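Local coordinates for protein DnaJ homolog subfamily C member 3 (Mus musculus, PDB 3IEG) that acts as a co-chaperone in the endoplasmic-reticulum unfolded protein response, stimulating the Hsc70 ATPase, restraining the kinase GCN2 and binding misfolded proteins through its TPR domain, at residues A[123-127]-A[142-146]; A[291-296]-A[311-316]; A[6-11]-A[25-29]; A[195-199]-A[227-231]; A[257-261]-A[274-278]. All blocks are in the same frame, centred on the assembly; numbering follows the deposited sequence.

Contact 1: A[123-127]-A[142-146]; sequences LRSQA and FLDKI
Leu123, Gln126 and Ala127 on helix 104-132 meet Phe142 and Ile146 on helix 136-149 to form the antiparallel helix pair of TPR 4, the helix-turn-helix unit of the tetratricopeptide fold. The short segments run at 150° to each other, and their axes come within 9.1 Å. Phe142 is gripped mainly by Gln126, whose CB sits over the middle of the ring face, 3.7 Å from its centroid, in a CH-pi contact. Beyond CG the glutamine chain is extended (chi2 -176°), which carries its amide past the CE2 corner of the ring, the two planes inclined at 34°. Leu123 sends its branches different ways: CD2 reaches Phe142 CD2 at 3.7 Å, while CD1 rests on Lys145 CB. Its CB lies 3.6 Å from Ile146 CG1, the two side chains passing head to tail. Ala127 CB fills the centre, touching Phe142 CB at 3.8 Å and also meeting Ile146 CD1 and Leu143 CD2. Behind this layer Leu143 and Ile146 pack on Leu156 of helix 154-166, and Asp144 forms a salt bridge with Arg160 there. With no hydrogen bond crossing between the two segments, this pair is joined by aliphatic and CH-pi packing, and its cohesion depends on the fit of the side chains, Gln126 contributing its CB to the ring face and bringing its tilted amide alongside CE2.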
# COMPACT_ATOMS: atom_id res chain seq x y z
N LEU A 123 -13.86 -16.77 -13.99
CA LEU A 123 -13.15 -15.50 -14.01
C LEU A 123 -11.69 -15.65 -13.60
O LEU A 123 -10.82 -14.92 -14.07
CB LEU A 123 -13.85 -14.48 -13.10
CG LEU A 123 -15.02 -13.65 -13.61
CD1 LEU A 123 -15.65 -12.89 -12.46
CD2 LEU A 123 -14.60 -12.69 -14.73
N ARG A 124 -11.42 -16.59 -12.70
CA ARG A 124 -10.07 -16.86 -12.25
C ARG A 124 -9.21 -17.37 -13.41
O ARG A 124 -8.11 -16.88 -13.63
CB ARG A 124 -10.10 -17.85 -11.09
CG ARG A 124 -8.86 -17.87 -10.30
CD ARG A 124 -9.02 -18.75 -9.09
NE ARG A 124 -7.88 -18.57 -8.19
CZ ARG A 124 -6.80 -19.33 -8.23
NH1 ARG A 124 -6.72 -20.32 -9.10
NH2 ARG A 124 -5.80 -19.09 -7.42
N SER A 125 -9.73 -18.33 -14.17
CA SER A 125 -9.06 -18.83 -15.38
C SER A 125 -8.73 -17.69 -16.35
O SER A 125 -7.60 -17.58 -16.80
CB SER A 125 -9.91 -19.88 -16.09
OG SER A 125 -9.94 -21.07 -15.33
N GLN A 126 -9.72 -16.86 -16.65
CA GLN A 126 -9.55 -15.70 -17.51
C GLN A 126 -8.50 -14.71 -17.00
O GLN A 126 -7.76 -14.12 -17.78
CB GLN A 126 -10.88 -15.01 -17.70
CG GLN A 126 -11.92 -15.88 -18.40
CD GLN A 126 -13.21 -15.13 -18.66
OE1 GLN A 126 -13.85 -14.61 -17.74
NE2 GLN A 126 -13.60 -15.04 -19.93
N ALA A 127 -8.46 -14.52 -15.68
CA ALA A 127 -7.49 -13.64 -15.04
C ALA A 127 -6.08 -14.21 -15.14
O ALA A 127 -5.18 -13.52 -15.58
CB ALA A 127 -7.87 -13.39 -13.58
N PHE A 142 -10.60 -8.63 -14.99
CA PHE A 142 -11.09 -9.85 -14.39
C PHE A 142 -10.86 -9.87 -12.89
O PHE A 142 -11.73 -10.26 -12.13
CB PHE A 142 -10.45 -11.07 -15.05
CG PHE A 142 -10.73 -11.20 -16.51
CD1 PHE A 142 -9.69 -11.24 -17.43
CD2 PHE A 142 -12.03 -11.32 -16.99
CE1 PHE A 142 -9.94 -11.38 -18.80
CE2 PHE A 142 -12.29 -11.46 -18.36
CZ PHE A 142 -11.24 -11.49 -19.26
N LEU A 143 -9.68 -9.42 -12.46
CA LEU A 143 -9.37 -9.42 -11.04
C LEU A 143 -10.26 -8.45 -10.29
O LEU A 143 -10.68 -8.73 -9.18
CB LEU A 143 -7.89 -9.15 -10.78
CG LEU A 143 -6.91 -10.23 -11.24
CD1 LEU A 143 -5.54 -9.62 -11.45
CD2 LEU A 143 -6.82 -11.41 -10.28
N ASP A 144 -10.57 -7.32 -10.91
CA ASP A 144 -11.50 -6.36 -10.32
C ASP A 144 -12.81 -7.05 -9.95
O ASP A 144 -13.28 -6.93 -8.82
CB ASP A 144 -11.78 -5.20 -11.27
CG ASP A 144 -10.67 -4.16 -11.29
OD1 ASP A 144 -9.89 -4.07 -10.30
OD2 ASP A 144 -10.59 -3.43 -12.29
N LYS A 145 -13.38 -7.78 -10.91
CA LYS A 145 -14.60 -8.55 -10.70
C LYS A 145 -14.45 -9.60 -9.60
O LYS A 145 -15.25 -9.64 -8.67
CB LYS A 145 -15.09 -9.20 -12.00
CG LYS A 145 -16.42 -8.64 -12.55
CD LYS A 145 -16.18 -7.57 -13.63
CE LYS A 145 -16.22 -8.17 -15.05
NZ LYS A 145 -16.04 -7.12 -16.10
N ILE A 146 -13.42 -10.43 -9.70
CA ILE A 146 -13.21 -11.46 -8.69
C ILE A 146 -13.11 -10.83 -7.29
O ILE A 146 -13.81 -11.24 -6.37
CB ILE A 146 -12.00 -12.34 -9.00
CG1 ILE A 146 -12.14 -12.95 -10.39
CG2 ILE A 146 -11.88 -13.48 -7.99
CD1 ILE A 146 -10.83 -13.37 -11.01

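Contact 2: A[291-296]-A[311-316]; sequences AIRICS and DRAEAY
Ser296 OG ties the two helices together: it donates to Ile292 O one turn back, at 2.6 Å from OG to O, and accepts from Arg312 NH1 across the contact, with NH1 and OG 2.9 Å apart. Ile292 O takes the Ser296 backbone N as well, so this carbonyl has two donors. The Arg312 bond is moderately bent (148° at the hydrogen), and the serine oxygen lies in the guanidinium plane, at its edge. A bend at chi3 (73°) turns the arginine tip back to the serine, while NE forms a salt bridge with Asp328. Tyr316 OH lies above one face of the same guanidinium, toward its rim. Lower on the arginine, CB packs on Cys295 CB at 3.9 Å. The other end of the contact is apolar, with Ala291 CB against Ala315 CB at 3.7 Å. Ile292 CG2 reaches both Ala315 CB and Tyr316 CE2, the latter at 4.0 Å, its side chain roughly perpendicular to the tyrosine. The two segments, at 157° to each other, join helix 288-301 of TPR 8 to helix 306-318 of TPR 9. On one flank stands helix 268-284, linked covalently by the disulfide Cys295-Cys279 and by a hydrogen bond between Asp311 OD2 and His280 ND1; on another, helix 322-333 receives Tyr316 on Glu324, Ala325 and Asp328.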
# COMPACT_ATOMS: atom_id res chain seq x y z
N ALA A 291 25.09 28.24 -11.10
CA ALA A 291 23.67 28.16 -10.80
C ALA A 291 22.82 28.10 -12.05
O ALA A 291 21.97 27.21 -12.17
CB ALA A 291 23.25 29.33 -9.92
N ILE A 292 23.04 29.01 -13.01
CA ILE A 292 22.20 29.02 -14.21
C ILE A 292 22.44 27.80 -15.09
O ILE A 292 21.51 27.33 -15.74
CB ILE A 292 22.25 30.34 -15.05
CG1 ILE A 292 23.30 30.26 -16.16
CG2 ILE A 292 22.42 31.58 -14.17
CD1 ILE A 292 22.75 30.62 -17.54
N ARG A 293 23.66 27.26 -15.10
CA ARG A 293 23.97 26.10 -15.94
C ARG A 293 23.15 24.89 -15.52
O ARG A 293 22.49 24.26 -16.35
CB ARG A 293 25.47 25.75 -15.98
CG ARG A 293 26.37 26.88 -16.49
CD ARG A 293 27.75 26.38 -17.00
NE ARG A 293 28.75 27.46 -16.98
CZ ARG A 293 29.86 27.50 -17.72
NH1 ARG A 293 30.14 26.52 -18.59
NH2 ARG A 293 30.70 28.53 -17.61
N ILE A 294 23.18 24.56 -14.23
CA ILE A 294 22.54 23.33 -13.78
C ILE A 294 21.06 23.50 -13.43
O ILE A 294 20.32 22.54 -13.54
CB ILE A 294 23.33 22.59 -12.65
CG1 ILE A 294 22.80 22.92 -11.26
CG2 ILE A 294 24.84 22.84 -12.80
CD1 ILE A 294 23.26 24.25 -10.71
N CYS A 295 20.64 24.69 -13.04
CA CYS A 295 19.21 24.93 -12.89
C CYS A 295 18.52 24.79 -14.25
O CYS A 295 17.39 24.32 -14.33
CB CYS A 295 18.90 26.28 -12.24
SG CYS A 295 19.54 26.50 -10.55
N SER A 296 19.23 25.19 -15.31
CA SER A 296 18.76 24.97 -16.68
C SER A 296 18.64 23.49 -17.01
O SER A 296 17.65 23.06 -17.59
CB SER A 296 19.67 25.64 -17.69
OG SER A 296 19.60 27.04 -17.54
N ASP A 311 15.23 29.64 -8.10
CA ASP A 311 16.66 29.65 -7.84
C ASP A 311 17.46 30.17 -9.04
O ASP A 311 18.42 30.93 -8.85
CB ASP A 311 17.16 28.28 -7.36
CG ASP A 311 16.69 27.96 -5.95
OD1 ASP A 311 16.37 28.90 -5.21
OD2 ASP A 311 16.63 26.78 -5.57
N ARG A 312 17.04 29.80 -10.25
CA ARG A 312 17.64 30.38 -11.45
C ARG A 312 17.36 31.88 -11.52
O ARG A 312 18.26 32.67 -11.81
CB ARG A 312 17.18 29.69 -12.74
CG ARG A 312 18.02 30.12 -13.94
CD ARG A 312 17.83 29.25 -15.15
NE ARG A 312 16.54 29.50 -15.76
CZ ARG A 312 16.10 28.92 -16.87
NH1 ARG A 312 16.85 28.04 -17.52
NH2 ARG A 312 14.89 29.23 -17.33
N ALA A 313 16.11 32.27 -11.23
CA ALA A 313 15.77 33.68 -11.11
C ALA A 313 16.75 34.38 -10.18
O ALA A 313 17.47 35.28 -10.60
CB ALA A 313 14.34 33.84 -10.62
N GLU A 314 16.81 33.94 -8.92
CA GLU A 314 17.74 34.55 -7.97
C GLU A 314 19.17 34.68 -8.53
O GLU A 314 19.85 35.66 -8.25
CB GLU A 314 17.73 33.81 -6.63
CG GLU A 314 16.74 34.38 -5.61
CD GLU A 314 16.79 33.65 -4.25
OE1 GLU A 314 17.92 33.44 -3.73
OE2 GLU A 314 15.71 33.31 -3.70
N ALA A 315 19.59 33.71 -9.33
CA ALA A 315 20.93 33.76 -9.93
C ALA A 315 21.04 34.79 -11.05
O ALA A 315 22.09 35.40 -11.23
CB ALA A 315 21.34 32.40 -10.43
N TYR A 316 19.95 35.00 -11.80
CA TYR A 316 19.92 36.00 -12.88
C TYR A 316 20.10 37.43 -12.36
O TYR A 316 20.71 38.26 -13.02
CB TYR A 316 18.63 35.92 -13.68
CG TYR A 316 18.64 34.86 -14.75
CD1 TYR A 316 17.48 34.12 -15.04
CD2 TYR A 316 19.80 34.58 -15.48
CE1 TYR A 316 17.48 33.15 -16.02
CE2 TYR A 316 19.80 33.59 -16.46
CZ TYR A 316 18.64 32.89 -16.72
OH TYR A 316 18.64 31.92 -17.69

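Contact 3: A[6-11]-A[25-29]; sequences HLELGK and QFHAA
His6 and Gln25 bring helices 2-15 and 19-32 close together, their CA atoms 5.1 Å apart, where the segments run antiparallel at 161° and their axes approach to 8.2 Å. Gly10 makes so near an approach possible: a CB on this residue would point at the partner helix and collide with the Phe26 ring, whose CZ instead lies 3.4 Å from Gly10 C. The same ring turns its edge to Leu7 O, with CE2 and O 3.5 Å apart, and Leu7 CD2 rests against Phe26 CD2 and Ala29 CB. Gly10 and Ala29 hold the eighth and twenty-seventh places of TPR 1, where the repeat consensus has small residues. At the outer side His6 has its CG turned away from the carbonyl carbon (chi1 -78°), a torsion that lays the imidazole against Ala28. Ala28 CB stands almost on the ring normal, 3.5 Å from the centroid, a CH-pi contact. Gln25, bent at chi2, folds its amide back to the edge of the imidazole, placing NE2 2.6 Å from His6 ND1, the amide and ring planes 34° apart. An alanine at His6 would strip the ring from Ala28 and is likely to leave the Gln25 amide freer to turn. Deeper in, Phe26 continues onto Arg42 and Val46 of helix 37-50. The contact thus divides into an apolar inner side packed on a bare glycine backbone and an outer side where Ala28 CB covers the imidazole face and the Gln25 amide lies at its edge.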
# COMPACT_ATOMS: atom_id res chain seq x y z
N HIS A 6 -24.08 -23.42 30.92
CA HIS A 6 -23.31 -22.45 30.15
C HIS A 6 -23.91 -22.26 28.76
O HIS A 6 -24.00 -21.13 28.26
CB HIS A 6 -21.85 -22.88 30.03
CG HIS A 6 -21.04 -22.62 31.27
ND1 HIS A 6 -20.90 -21.37 31.82
CD2 HIS A 6 -20.30 -23.45 32.04
CE1 HIS A 6 -20.12 -21.44 32.88
NE2 HIS A 6 -19.74 -22.69 33.04
N LEU A 7 -24.34 -23.35 28.14
CA LEU A 7 -24.93 -23.30 26.81
C LEU A 7 -26.19 -22.46 26.80
O LEU A 7 -26.34 -21.58 25.95
CB LEU A 7 -25.22 -24.70 26.29
CG LEU A 7 -24.01 -25.46 25.75
CD1 LEU A 7 -24.36 -26.93 25.54
CD2 LEU A 7 -23.48 -24.82 24.47
N GLU A 8 -27.06 -22.72 27.76
CA GLU A 8 -28.35 -22.05 27.88
C GLU A 8 -28.19 -20.53 28.09
O GLU A 8 -28.82 -19.73 27.39
CB GLU A 8 -29.17 -22.71 29.00
CG GLU A 8 -30.54 -22.08 29.31
CD GLU A 8 -31.40 -21.83 28.06
OE1 GLU A 8 -31.28 -22.58 27.06
OE2 GLU A 8 -32.20 -20.87 28.12
N LEU A 9 -27.33 -20.16 29.04
CA LEU A 9 -27.02 -18.76 29.32
C LEU A 9 -26.50 -18.03 28.07
O LEU A 9 -27.01 -16.95 27.72
CB LEU A 9 -25.99 -18.66 30.46
CG LEU A 9 -26.28 -17.80 31.70
CD1 LEU A 9 -26.42 -16.29 31.39
CD2 LEU A 9 -27.52 -18.32 32.46
N GLY A 10 -25.52 -18.62 27.40
CA GLY A 10 -24.96 -18.08 26.17
C GLY A 10 -26.00 -17.77 25.11
O GLY A 10 -25.93 -16.73 24.46
N LYS A 11 -26.96 -18.68 24.94
CA LYS A 11 -28.06 -18.50 24.00
C LYS A 11 -28.88 -17.25 24.35
O LYS A 11 -29.17 -16.44 23.47
CB LYS A 11 -28.93 -19.76 23.96
CG LYS A 11 -30.33 -19.60 23.34
CD LYS A 11 -30.71 -20.84 22.52
CE LYS A 11 -32.24 -21.00 22.37
NZ LYS A 11 -32.89 -21.52 23.62
N GLN A 25 -19.42 -17.72 27.88
CA GLN A 25 -20.19 -18.90 28.23
C GLN A 25 -19.90 -20.09 27.32
O GLN A 25 -19.75 -21.23 27.78
CB GLN A 25 -21.68 -18.59 28.17
CG GLN A 25 -22.19 -17.63 29.24
CD GLN A 25 -21.95 -18.14 30.66
OE1 GLN A 25 -21.43 -17.42 31.50
NE2 GLN A 25 -22.32 -19.38 30.91
N PHE A 26 -19.82 -19.82 26.02
CA PHE A 26 -19.54 -20.87 25.05
C PHE A 26 -18.10 -21.38 25.16
O PHE A 26 -17.85 -22.56 24.91
CB PHE A 26 -19.88 -20.41 23.63
CG PHE A 26 -21.35 -20.14 23.40
CD1 PHE A 26 -21.75 -19.14 22.51
CD2 PHE A 26 -22.34 -20.87 24.06
CE1 PHE A 26 -23.12 -18.89 22.28
CE2 PHE A 26 -23.70 -20.62 23.85
CZ PHE A 26 -24.09 -19.63 22.96
N HIS A 27 -17.16 -20.50 25.53
CA HIS A 27 -15.79 -20.89 25.86
C HIS A 27 -15.79 -21.89 27.04
O HIS A 27 -15.18 -22.95 26.97
CB HIS A 27 -14.94 -19.67 26.24
CG HIS A 27 -14.10 -19.14 25.11
ND1 HIS A 27 -14.11 -17.82 24.74
CD2 HIS A 27 -13.21 -19.76 24.29
CE1 HIS A 27 -13.27 -17.63 23.73
NE2 HIS A 27 -12.72 -18.80 23.44
N ALA A 28 -16.49 -21.51 28.10
CA ALA A 28 -16.62 -22.32 29.30
C ALA A 28 -17.22 -23.67 28.98
O ALA A 28 -16.76 -24.68 29.50
CB ALA A 28 -17.50 -21.59 30.33
N ALA A 29 -18.23 -23.67 28.12
CA ALA A 29 -18.88 -24.90 27.70
C ALA A 29 -17.90 -25.80 26.93
O ALA A 29 -17.80 -27.00 27.21
CB ALA A 29 -20.10 -24.59 26.84

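Contact 4: A[195-199]-A[227-231]; sequences STLYY and HYKQV
Tyr199 and His227 meet as an offset edge-to-face pair, the imidazole edge directed to the phenol face with the planes at 80° and the ring centroids 5.2 Å apart. Each CG stands opposite its backbone N, which sends both side chains across the gap. CE1 is the leading atom of the imidazole, 3.5 Å from Tyr199 CD1. Val231 CG1 comes to the phenol at its rim, beside CD1. At the far end, Gln230 lies roughly perpendicular to the tyrosine and donates NE2 to Tyr199 OH, 2.8 Å away, by a fairly straight bond (162°) nearly in the amide plane. The hydroxyl has Glu264 as its stronger partner, and Gln230 NE2 also reaches Thr263 O. At the neighbouring NE2 corner of the imidazole, which hydrogen-bonds Ser207 OG, Ser195 OG stands in the ring plane, 3.1 Å from His227 NE2. A phenylalanine in place of Tyr199 would probably leave Glu264 and the Gln230 amide without the hydroxyl they share. Segment 195-199 belongs to TPR 6, and the contact joins helix 188-201 to helix 222-246 past helix 204-217, which Ser195, Tyr199 and Val231 also touch. With the segments inclined but running in the same general direction, 11.8 Å between axes, Tyr199 from one side and His227 and Gln230 from the other span the gap. The buried phenol oxygen is satisfied by an amide and a carboxylate, whose negative charge would probably polarise the hydroxyl.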
# COMPACT_ATOMS: atom_id res chain seq x y z
N SER A 195 8.70 -1.76 -0.42
CA SER A 195 9.89 -0.99 -0.07
C SER A 195 10.69 -0.67 -1.31
O SER A 195 11.18 0.44 -1.50
CB SER A 195 10.77 -1.76 0.92
OG SER A 195 12.06 -1.19 0.99
N THR A 196 10.79 -1.69 -2.16
CA THR A 196 11.38 -1.58 -3.49
C THR A 196 10.65 -0.55 -4.35
O THR A 196 11.28 0.25 -5.04
CB THR A 196 11.42 -2.99 -4.14
OG1 THR A 196 12.69 -3.59 -3.84
CG2 THR A 196 11.20 -2.98 -5.65
N LEU A 197 9.33 -0.56 -4.31
CA LEU A 197 8.56 0.30 -5.19
C LEU A 197 8.71 1.76 -4.76
O LEU A 197 8.84 2.66 -5.60
CB LEU A 197 7.09 -0.14 -5.26
CG LEU A 197 6.77 -1.46 -5.98
CD1 LEU A 197 5.32 -1.85 -5.72
CD2 LEU A 197 7.05 -1.37 -7.47
N TYR A 198 8.69 1.98 -3.45
CA TYR A 198 8.99 3.29 -2.91
C TYR A 198 10.37 3.75 -3.37
O TYR A 198 10.55 4.91 -3.76
CB TYR A 198 8.94 3.26 -1.39
CG TYR A 198 7.58 3.39 -0.76
CD1 TYR A 198 7.22 2.59 0.31
CD2 TYR A 198 6.64 4.33 -1.23
CE1 TYR A 198 5.97 2.71 0.91
CE2 TYR A 198 5.38 4.45 -0.63
CZ TYR A 198 5.06 3.63 0.43
OH TYR A 198 3.84 3.73 1.05
N TYR A 199 11.35 2.84 -3.32
CA TYR A 199 12.72 3.16 -3.70
C TYR A 199 12.74 3.69 -5.12
O TYR A 199 13.17 4.82 -5.34
CB TYR A 199 13.63 1.94 -3.56
CG TYR A 199 15.12 2.25 -3.69
CD1 TYR A 199 15.86 2.70 -2.60
CD2 TYR A 199 15.78 2.07 -4.91
CE1 TYR A 199 17.23 2.96 -2.71
CE2 TYR A 199 17.14 2.33 -5.03
CZ TYR A 199 17.86 2.78 -3.93
OH TYR A 199 19.21 3.04 -4.06
N HIS A 227 19.02 -4.70 0.75
CA HIS A 227 18.35 -3.48 0.34
C HIS A 227 18.35 -2.46 1.48
O HIS A 227 18.51 -1.27 1.23
CB HIS A 227 16.94 -3.77 -0.18
CG HIS A 227 16.15 -2.54 -0.46
ND1 HIS A 227 16.55 -1.60 -1.40
CD2 HIS A 227 15.02 -2.05 0.10
CE1 HIS A 227 15.68 -0.60 -1.41
NE2 HIS A 227 14.74 -0.86 -0.51
N TYR A 228 18.17 -2.92 2.72
CA TYR A 228 18.29 -2.09 3.93
C TYR A 228 19.60 -1.31 3.96
O TYR A 228 19.61 -0.10 4.20
CB TYR A 228 18.19 -2.97 5.19
CG TYR A 228 18.44 -2.28 6.52
CD1 TYR A 228 17.61 -1.27 6.97
CD2 TYR A 228 19.49 -2.69 7.36
CE1 TYR A 228 17.82 -0.65 8.20
CE2 TYR A 228 19.70 -2.08 8.59
CZ TYR A 228 18.87 -1.07 9.00
OH TYR A 228 19.06 -0.45 10.20
N LYS A 229 20.69 -2.00 3.67
CA LYS A 229 22.01 -1.37 3.69
C LYS A 229 22.11 -0.26 2.65
O LYS A 229 22.72 0.77 2.91
CB LYS A 229 23.12 -2.41 3.50
CG LYS A 229 23.11 -3.49 4.58
CD LYS A 229 24.44 -4.22 4.69
CE LYS A 229 24.69 -5.18 3.54
NZ LYS A 229 25.85 -6.08 3.86
N GLN A 230 21.48 -0.49 1.50
CA GLN A 230 21.46 0.49 0.41
C GLN A 230 20.61 1.72 0.76
O GLN A 230 21.10 2.84 0.66
CB GLN A 230 20.99 -0.15 -0.89
CG GLN A 230 20.76 0.83 -2.04
CD GLN A 230 22.05 1.38 -2.64
OE1 GLN A 230 23.15 1.06 -2.19
NE2 GLN A 230 21.91 2.22 -3.67
N VAL A 231 19.35 1.53 1.16
CA VAL A 231 18.50 2.67 1.51
C VAL A 231 19.02 3.39 2.73
O VAL A 231 19.00 4.60 2.76
CB VAL A 231 16.99 2.34 1.77
CG1 VAL A 231 16.10 2.92 0.69
CG2 VAL A 231 16.73 0.85 2.01

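Contact 5: A[257-261]-A[274-278]; sequences YESVM and SKERI
Tyr257 reaches over helix 268-284 with nearly its whole side chain, meeting Ser274, Arg277 and Ile278. Its CB starts on Ile278, 3.7 Å from CD1. From there the same side of the ring meets both other residues: Ser274 OG approaches obliquely, 3.2 Å from Tyr257 CD2, and Arg277 CB lies over the face, 3.4 Å from CE1. CZ continues along the arginine to CG. At the tip, OH is 3.6 Å from the same Arg277 CG but makes its hydrogen bond to Glu242 of helix 222-246. Arg277, bent at chi2 and chi3, holds its guanidinium plane 82° from the ring plane and pairs its NE with Glu242 OE1, outside the two segments, in a salt bridge. Glu242 therefore ties phenol and arginine together from a third helix. Ser274 OG bonds Tyr270 O one turn earlier in its own helix, and Val260 CG1 also borders it. Met261, present as selenomethionine, closes the other end, its CG 3.7 Å from Ser274 CB and its selenium beside Ser274 CB and Lys275 CG. Glu258 OE2 comes to the tip of Ile278. The short segments lie at 167°, close to antiparallel, the first in TPR 7 and the second in TPR 8. Such successive antiparallel packing, with each helix laid on its predecessor and touching the one before that, is how tetratricopeptide repeats stack into a right-handed superhelix.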
# COMPACT_ATOMS: atom_id res chain seq x y z
N TYR A 257 25.30 15.84 -2.07
CA TYR A 257 24.42 15.36 -3.13
C TYR A 257 25.18 14.70 -4.29
O TYR A 257 24.64 13.84 -4.99
CB TYR A 257 23.49 16.47 -3.63
CG TYR A 257 22.19 16.52 -2.85
CD1 TYR A 257 21.88 17.60 -2.03
CD2 TYR A 257 21.29 15.46 -2.91
CE1 TYR A 257 20.68 17.64 -1.30
CE2 TYR A 257 20.09 15.48 -2.19
CZ TYR A 257 19.80 16.57 -1.39
OH TYR A 257 18.63 16.57 -0.69
N GLU A 258 26.44 15.08 -4.45
CA GLU A 258 27.29 14.46 -5.45
C GLU A 258 27.41 12.97 -5.13
O GLU A 258 27.26 12.14 -6.02
CB GLU A 258 28.68 15.10 -5.46
CG GLU A 258 29.24 15.41 -6.84
CD GLU A 258 28.73 16.74 -7.41
OE1 GLU A 258 29.51 17.72 -7.45
OE2 GLU A 258 27.55 16.79 -7.82
N SER A 259 27.64 12.65 -3.87
CA SER A 259 27.78 11.26 -3.49
C SER A 259 26.43 10.53 -3.45
O SER A 259 26.37 9.33 -3.65
CB SER A 259 28.53 11.13 -2.17
OG SER A 259 27.86 11.84 -1.17
N VAL A 260 25.34 11.27 -3.23
CA VAL A 260 23.99 10.72 -3.35
C VAL A 260 23.75 10.13 -4.75
O VAL A 260 23.24 9.03 -4.87
CB VAL A 260 22.90 11.74 -2.95
CG1 VAL A 260 21.50 11.26 -3.35
CG2 VAL A 260 22.95 12.01 -1.47
N MSE A 261 24.14 10.86 -5.79
CA MSE A 261 24.07 10.35 -7.16
C MSE A 261 25.07 9.24 -7.46
O MSE A 261 24.82 8.37 -8.29
CB MSE A 261 24.27 11.47 -8.16
CG MSE A 261 23.10 12.41 -8.23
SE MSE A 261 23.56 14.06 -9.14
CE MSE A 261 24.20 13.34 -10.86
N SER A 274 18.50 15.36 -6.82
CA SER A 274 19.81 15.83 -6.35
C SER A 274 20.28 17.06 -7.12
O SER A 274 20.78 18.01 -6.51
CB SER A 274 20.86 14.73 -6.41
OG SER A 274 20.57 13.72 -5.45
N LYS A 275 20.12 17.03 -8.43
CA LYS A 275 20.47 18.17 -9.26
C LYS A 275 19.67 19.40 -8.87
O LYS A 275 20.23 20.49 -8.75
CB LYS A 275 20.28 17.86 -10.75
CG LYS A 275 21.52 17.26 -11.43
CD LYS A 275 21.28 17.12 -12.94
CE LYS A 275 22.39 16.33 -13.63
NZ LYS A 275 22.24 16.39 -15.11
N GLU A 276 18.37 19.22 -8.62
CA GLU A 276 17.53 20.33 -8.17
C GLU A 276 18.09 21.00 -6.90
O GLU A 276 18.20 22.22 -6.82
CB GLU A 276 16.09 19.87 -7.94
CG GLU A 276 15.16 21.03 -7.61
CD GLU A 276 13.88 20.62 -6.92
OE1 GLU A 276 13.15 19.78 -7.49
OE2 GLU A 276 13.58 21.17 -5.83
N ARG A 277 18.45 20.18 -5.91
CA ARG A 277 19.01 20.70 -4.66
C ARG A 277 20.40 21.32 -4.88
O ARG A 277 20.76 22.31 -4.23
CB ARG A 277 19.04 19.62 -3.56
CG ARG A 277 17.67 19.06 -3.13
CD ARG A 277 16.68 20.16 -2.74
NE ARG A 277 16.84 20.62 -1.35
CZ ARG A 277 16.52 21.84 -0.92
NH1 ARG A 277 16.05 22.76 -1.76
NH2 ARG A 277 16.69 22.16 0.35
N ILE A 278 21.18 20.77 -5.81
CA ILE A 278 22.47 21.35 -6.14
C ILE A 278 22.25 22.72 -6.80
O ILE A 278 22.94 23.69 -6.47
CB ILE A 278 23.35 20.41 -7.00
CG1 ILE A 278 23.93 19.29 -6.10
CG2 ILE A 278 24.48 21.18 -7.70
CD1 ILE A 278 24.51 18.09 -6.85

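Along the chain the order is contact 3, contact 1, contact 4, contact 5 and contact 2, with no nesting, as suits a helical TPR solenoid. Contact 3, in TPR 1, and contact 2, at TPR 8 and 9, have centres about 77 Å apart on opposite sides of the chain centre. Contact 1 lies about 43 Å from contact 3 and about 31 Å from contact 4, centre to centre. Contacts 4 and 5, centres about 18 Å apart, draw on consecutive helices 222-246 and 250-263. Contacts 5 and 2 touch, packing through Ile278 and Ile294; helices 268-284 and 288-301 are consecutive. Misfolded proteins bind a hydrophobic groove in the first two repeats, the region of contact 3.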